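Local coordinates for kelch-like protein 7 (Homo sapiens, PDB 3II7) that serves as the substrate-specific adapter of a BTB-CUL3-RBX1 E3 ubiquitin ligase that marks proteins for degradation, seen here as its kelch-repeat domain, at residues A[49-53]-A[290-295]; A[193-199]-A[239-245]. All blocks are in the same frame, centred on the assembly; numbering follows the deposited sequence.

Interaction 1: A[49-53]-A[290-295]; sequences AACVF and LICVVD. With EDO (1,2-ethanediol), chain H.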
loop_
_atom_site.group_PDB
_atom_site.type_symbol
_atom_site.label_atom_id
_atom_site.label_comp_id
_atom_site.label_asym_id
_atom_site.label_seq_id
_atom_site.Cartn_x
_atom_site.Cartn_y
_atom_site.Cartn_z
ATOM N N ALA A 49 9.279 0.386 -4.269
ATOM C CA ALA A 49 9.081 1.635 -3.482
ATOM C C ALA A 49 7.703 1.643 -2.811
ATOM O O ALA A 49 6.996 0.612 -2.766
ATOM C CB ALA A 49 9.263 2.865 -4.395
ATOM N N ALA A 50 7.352 2.789 -2.236
ATOM C CA ALA A 50 6.059 3.003 -1.595
ATOM C C ALA A 50 5.558 4.386 -1.919
ATOM O O ALA A 50 6.337 5.259 -2.285
ATOM C CB ALA A 50 6.167 2.834 -0.077
ATOM N N CYS A 51 4.243 4.584 -1.796
ATOM C CA CYS A 51 3.684 5.917 -2.002
ATOM C C CYS A 51 2.653 6.238 -0.940
ATOM O O CYS A 51 2.166 5.335 -0.254
ATOM C CB CYS A 51 3.106 6.075 -3.386
ATOM S SG CYS A 51 1.510 5.377 -3.597
ATOM N N VAL A 52 2.373 7.518 -0.754
ATOM C CA VAL A 52 1.409 7.939 0.238
ATOM C C VAL A 52 0.886 9.310 -0.166
ATOM O O VAL A 52 1.617 10.103 -0.743
ATOM C CB VAL A 52 2.060 7.963 1.682
ATOM C CG1 VAL A 52 3.451 8.634 1.632
ATOM C CG2 VAL A 52 1.163 8.643 2.702
ATOM N N PHE A 53 -0.385 9.557 0.124
ATOM C CA PHE A 53 -0.997 10.836 -0.175
ATOM C C PHE A 53 -1.261 11.630 1.088
ATOM O O PHE A 53 -1.793 11.084 2.066
ATOM C CB PHE A 53 -2.299 10.628 -0.917
ATOM C CG PHE A 53 -3.015 11.883 -1.221
ATOM C CD1 PHE A 53 -2.608 12.687 -2.288
ATOM C CD2 PHE A 53 -4.108 12.285 -0.465
ATOM C CE1 PHE A 53 -3.310 13.859 -2.585
ATOM C CE2 PHE A 53 -4.785 13.468 -0.752
ATOM C CZ PHE A 53 -4.400 14.239 -1.800
ATOM N N LEU A 290 2.808 1.695 -8.007
ATOM C CA LEU A 290 2.402 2.281 -6.748
ATOM C C LEU A 290 0.960 2.751 -6.877
ATOM O O LEU A 290 0.516 3.164 -7.966
ATOM C CB LEU A 290 3.347 3.441 -6.395
ATOM C CG LEU A 290 4.812 3.045 -6.331
ATOM C CD1 LEU A 290 5.647 4.304 -6.130
ATOM C CD2 LEU A 290 4.999 2.047 -5.196
ATOM N N ILE A 291 0.215 2.640 -5.785
ATOM C CA ILE A 291 -1.209 3.005 -5.787
ATOM C C ILE A 291 -1.581 3.756 -4.502
ATOM O O ILE A 291 -1.098 3.417 -3.395
ATOM C CB ILE A 291 -2.086 1.713 -5.933
ATOM C CG1 ILE A 291 -3.582 2.094 -6.072
ATOM C CG2 ILE A 291 -1.800 0.710 -4.797
ATOM C CD1 ILE A 291 -4.491 0.894 -6.493
ATOM N N CYS A 292 -2.414 4.792 -4.638
ATOM C CA CYS A 292 -2.940 5.492 -3.483
ATOM C C CYS A 292 -4.220 6.215 -3.866
ATOM O O CYS A 292 -4.498 6.430 -5.056
ATOM C CB CYS A 292 -1.916 6.474 -2.882
ATOM S SG CYS A 292 -1.474 7.835 -3.932
ATOM N N VAL A 293 -5.010 6.556 -2.863
ATOM C CA VAL A 293 -6.205 7.351 -3.070
ATOM C C VAL A 293 -5.830 8.820 -2.932
ATOM O O VAL A 293 -5.146 9.210 -1.952
ATOM C CB VAL A 293 -7.308 7.000 -2.067
ATOM C CG1 VAL A 293 -8.554 7.939 -2.250
ATOM C CG2 VAL A 293 -7.658 5.546 -2.201
ATOM N N VAL A 294 -6.235 9.626 -3.909
ATOM C CA VAL A 294 -6.026 11.066 -3.860
ATOM C C VAL A 294 -7.363 11.799 -3.768
ATOM O O VAL A 294 -8.359 11.354 -4.301
ATOM C CB VAL A 294 -5.237 11.595 -5.100
ATOM C CG1 VAL A 294 -3.971 10.820 -5.317
ATOM C CG2 VAL A 294 -6.061 11.563 -6.315
ATOM N N ASP A 295 -7.361 12.928 -3.079
ATOM C CA ASP A 295 -8.395 13.949 -3.223
ATOM C C ASP A 295 -7.901 15.102 -4.146
ATOM O O ASP A 295 -6.859 15.725 -3.867
ATOM C CB ASP A 295 -8.732 14.518 -1.872
ATOM C CG ASP A 295 -10.057 15.219 -1.861
ATOM O OD1 ASP A 295 -10.593 15.513 -2.954
ATOM O OD2 ASP A 295 -10.568 15.470 -0.754
HETATM C C1 EDO H . 6.753 -0.010 -6.468
HETATM O O1 EDO H . 8.082 0.384 -6.792
HETATM C C2 EDO H . 6.550 -1.506 -6.542
HETATM O O2 EDO H . 5.325 -1.824 -5.869
#
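Two innermost strands of neighbouring kelch beta-propeller blades lie side by side, near-parallel (14°), with axes 6.4 Å apart at closest approach. Along 290-295, Leu290 packs against Ala49, CD2 lying 3.5 Å from Ala49 O, while CB meets Cys51 SG at 3.9 Å; nearby, Ala49 N donates to ethanediol O1 (2.8 Å). Ile291 turns its side chain away, yet its O sits 3.3 Å from Cys51 SG. Cys292 points toward the partner, CB 3.7 Å from Cys51 SG, and Cys292 SG lies 4.2 Å from Phe53 CB; small, polarisable thiols suit the gap. Val293 contributes its O, 3.3 Å from Phe53 CB. Val294 lies over one face of the Phe53 ring in a CH-pi contact, CA 3.9 Å from the centroid. Asp295 sends its carboxylate to Asp12 N, and Phe53 CZ lies 3.5 Å from Asp295 N. Each strand hydrogen-bonds within its own blade and none to the other, so this seam is held by van der Waals and CH-pi packing.

Interaction 2: A[193-199]-A[239-245]; sequences NHGLVFV and VTVKCAA. With EDO (1,2-ethanediol), chain F; EDO (1,2-ethanediol), chain I.
Val197 packs over Ala245, CB to CB 4.1 Å, in the seam between adjacent blades of a kelch beta-propeller. Strands 195-199 and 242-245, each innermost in its own four-stranded blade, run parallel (5°) with axes 6.3 Å apart. Build both extended from His194 and Thr240 onward, with Val239 at phi -116°, psi -20°, pairing Asn193 with Thr240 (CA-CA 5.1 Å), His194 with Val241 (5.7 Å), Gly195 with Cys243 (5.2 Å) and Val197 with Ala245 (6.3 Å). Asn193 is left-handed (phi 57°, psi 26°), which asparagine tolerates well; its CB reaches Thr240 CG2 at 3.7 Å, while OD1 accepts a hydrogen bond from Gln209 NE2. Glycine suits position 195, since a CB would clash with Cys243 SG in the conformer given here (chi1 m); Gly195 CA stays 3.8 Å from Cys243 SG, and Val241 CG2 comes 3.3 Å from Gly195 N. Val197 takes the m rotamer, placing CG1 3.9 Å from Ala244 CA. Alanine at 245 leaves room for Val199 too, Val199 CG2 to Ala245 CB 3.6 Å. One direct hydrogen bond spans the segments, Val241 N to Asn193 O at 3.2 Å. Waters supply other polar links: one lies 2.9 Å from His194 O and 2.6 Å from Val241 O; another, accepting from Lys242 NZ at 2.7 Å, lies 3.0 Å from both Asn193 O and Val241 O; a third accepts from Leu196 N at 3.0 Å and sits 3.2 Å from Cys243 O. Finally, one ethanediol bridges the strands, accepting hydrogen bonds from Phe198 N at O1 and Ala245 N at O2, both 2.9 Å.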
loop_
_atom_site.group_PDB
_atom_site.type_symbol
_atom_site.label_atom_id
_atom_site.label_comp_id
_atom_site.label_asym_id
_atom_site.label_seq_id
_atom_site.Cartn_x
_atom_site.Cartn_y
_atom_site.Cartn_z
ATOM N N ASN A 193 2.382 -8.784 0.131
ATOM C CA ASN A 193 1.916 -8.206 -1.126
ATOM C C ASN A 193 0.399 -8.156 -1.277
ATOM O O ASN A 193 -0.122 -8.083 -2.402
ATOM C CB ASN A 193 2.540 -8.939 -2.350
ATOM C CG ASN A 193 4.050 -8.887 -2.366
ATOM O OD1 ASN A 193 4.713 -9.927 -2.417
ATOM N ND2 ASN A 193 4.606 -7.677 -2.296
ATOM N N HIS A 194 -0.290 -8.123 -0.139
ATOM C CA HIS A 194 -1.722 -8.021 -0.039
ATOM C C HIS A 194 -2.140 -6.555 -0.063
ATOM O O HIS A 194 -1.358 -5.659 0.247
ATOM C CB HIS A 194 -2.232 -8.656 1.277
ATOM C CG HIS A 194 -1.541 -8.164 2.519
ATOM N ND1 HIS A 194 -0.215 -8.397 2.756
ATOM C CD2 HIS A 194 -2.014 -7.531 3.627
ATOM C CE1 HIS A 194 0.128 -7.880 3.920
ATOM N NE2 HIS A 194 -0.945 -7.367 4.484
ATOM N N GLY A 195 -3.384 -6.323 -0.402
ATOM C CA GLY A 195 -3.993 -5.026 -0.226
ATOM C C GLY A 195 -4.360 -4.857 1.228
ATOM O O GLY A 195 -4.620 -5.840 1.934
ATOM N N LEU A 196 -4.422 -3.605 1.665
ATOM C CA LEU A 196 -4.737 -3.299 3.077
ATOM C C LEU A 196 -5.400 -1.955 3.072
ATOM O O LEU A 196 -4.753 -0.916 2.775
ATOM C CB LEU A 196 -3.489 -3.305 3.979
ATOM C CG LEU A 196 -3.824 -3.392 5.478
ATOM C CD1 LEU A 196 -4.458 -4.802 5.815
ATOM C CD2 LEU A 196 -2.602 -3.078 6.361
ATOM N N VAL A 197 -6.708 -1.976 3.347
ATOM C CA VAL A 197 -7.542 -0.791 3.228
ATOM C C VAL A 197 -8.501 -0.665 4.368
ATOM O O VAL A 197 -9.093 -1.655 4.815
ATOM C CB VAL A 197 -8.299 -0.758 1.861
ATOM C CG1 VAL A 197 -7.302 -0.720 0.695
ATOM C CG2 VAL A 197 -9.257 -1.965 1.730
ATOM N N PHE A 198 -8.694 0.570 4.809
ATOM C CA PHE A 198 -9.619 0.894 5.908
ATOM C C PHE A 198 -10.956 1.375 5.319
ATOM O O PHE A 198 -10.987 2.347 4.536
ATOM C CB PHE A 198 -9.015 2.000 6.754
ATOM C CG PHE A 198 -9.918 2.515 7.844
ATOM C CD1 PHE A 198 -10.521 1.642 8.734
ATOM C CD2 PHE A 198 -10.132 3.875 7.995
ATOM C CE1 PHE A 198 -11.324 2.112 9.751
ATOM C CE2 PHE A 198 -10.930 4.347 9.011
ATOM C CZ PHE A 198 -11.535 3.463 9.886
ATOM N N VAL A 199 -12.038 0.681 5.682
ATOM C CA VAL A 199 -13.379 1.067 5.279
ATOM C C VAL A 199 -14.273 1.032 6.494
ATOM O O VAL A 199 -14.564 -0.045 7.034
ATOM C CB VAL A 199 -13.969 0.165 4.213
ATOM C CG1 VAL A 199 -15.298 0.769 3.709
ATOM C CG2 VAL A 199 -13.016 -0.030 3.066
ATOM N N VAL A 239 -0.803 -13.520 -6.883
ATOM C CA VAL A 239 0.202 -13.394 -5.809
ATOM C C VAL A 239 0.425 -11.957 -5.309
ATOM O O VAL A 239 0.964 -11.760 -4.217
ATOM C CB VAL A 239 1.544 -14.044 -6.218
ATOM C CG1 VAL A 239 1.377 -15.582 -6.377
ATOM C CG2 VAL A 239 2.151 -13.393 -7.501
ATOM N N THR A 240 0.050 -10.954 -6.110
ATOM C CA THR A 240 0.095 -9.563 -5.641
ATOM C C THR A 240 -1.187 -8.842 -6.028
ATOM O O THR A 240 -1.837 -9.184 -7.039
ATOM C CB THR A 240 1.338 -8.803 -6.147
ATOM O OG1 THR A 240 1.139 -8.436 -7.526
ATOM C CG2 THR A 240 2.615 -9.643 -5.997
ATOM N N VAL A 241 -1.573 -7.873 -5.216
ATOM C CA VAL A 241 -2.704 -7.031 -5.582
ATOM C C VAL A 241 -2.425 -5.590 -5.291
ATOM O O VAL A 241 -1.700 -5.236 -4.386
ATOM C CB VAL A 241 -4.015 -7.415 -4.914
ATOM C CG1 VAL A 241 -4.602 -8.711 -5.527
ATOM C CG2 VAL A 241 -3.831 -7.523 -3.438
ATOM N N LYS A 242 -2.972 -4.756 -6.160
ATOM C CA LYS A 242 -2.888 -3.303 -5.996
ATOM C C LYS A 242 -4.315 -2.840 -5.830
ATOM O O LYS A 242 -5.117 -2.934 -6.768
ATOM C CB LYS A 242 -2.231 -2.654 -7.196
ATOM C CG LYS A 242 -0.797 -3.110 -7.419
ATOM C CD LYS A 242 0.112 -2.670 -6.294
ATOM C CE LYS A 242 1.504 -3.259 -6.448
ATOM N NZ LYS A 242 1.597 -4.725 -6.086
ATOM N N CYS A 243 -4.636 -2.380 -4.613
ATOM C CA CYS A 243 -5.991 -2.211 -4.088
ATOM C C CYS A 243 -6.170 -0.822 -3.481
ATOM O O CYS A 243 -5.233 -0.349 -2.806
ATOM C CB CYS A 243 -6.183 -3.200 -2.908
ATOM S SG CYS A 243 -6.183 -4.953 -3.300
ATOM N N ALA A 244 -7.367 -0.264 -3.575
ATOM C CA ALA A 244 -7.711 0.952 -2.854
ATOM C C ALA A 244 -9.209 1.033 -2.656
ATOM O O ALA A 244 -9.963 0.569 -3.496
ATOM C CB ALA A 244 -7.212 2.218 -3.628
ATOM N N ALA A 245 -9.634 1.659 -1.564
ATOM C CA ALA A 245 -11.038 1.818 -1.281
ATOM C C ALA A 245 -11.470 3.263 -1.421
ATOM O O ALA A 245 -10.743 4.201 -0.999
ATOM C CB ALA A 245 -11.363 1.309 0.145
HETATM C C1 EDO F . -8.477 3.185 2.647
HETATM O O1 EDO F . -7.321 2.715 3.406
HETATM C C2 EDO F . -8.069 3.687 1.260
HETATM O O2 EDO F . -7.688 2.623 0.364
HETATM C C1 EDO I . 5.170 -7.546 -9.407
HETATM O O1 EDO I . 4.683 -7.287 -10.724
HETATM C C2 EDO I . 4.005 -7.831 -8.478
HETATM O O2 EDO I . 3.138 -6.668 -8.281
HETATM O O HOH W 1 1.190 -5.575 -3.505
HETATM O O HOH W 2 -0.565 -4.284 -2.195
HETATM O O HOH W 3 -3.628 -1.644 -0.398
#

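How the interactions relate
From the N terminus, strand 13-18 begins a blade that the chain leaves incomplete, and 49-53 opens the next. The chain then builds blade after blade until 193-199 starts another; one blade later 239-245 returns beside it, so interaction 2 closes a short loop of 39 residues. Strand 290-295 finally fills the innermost place beside 13-18; that pairing closes the ring, and interaction 1 packs the finished blade on the next, spanning 236 residues. The short loop thus lies wholly within the long one, without crossing. The two contacts also touch, Val293 CG2 lying 3.6 Å from Ala244 CB, consistent with 195-199, 242-246, 290-295 and 50-54 being successive inner strands of the propeller.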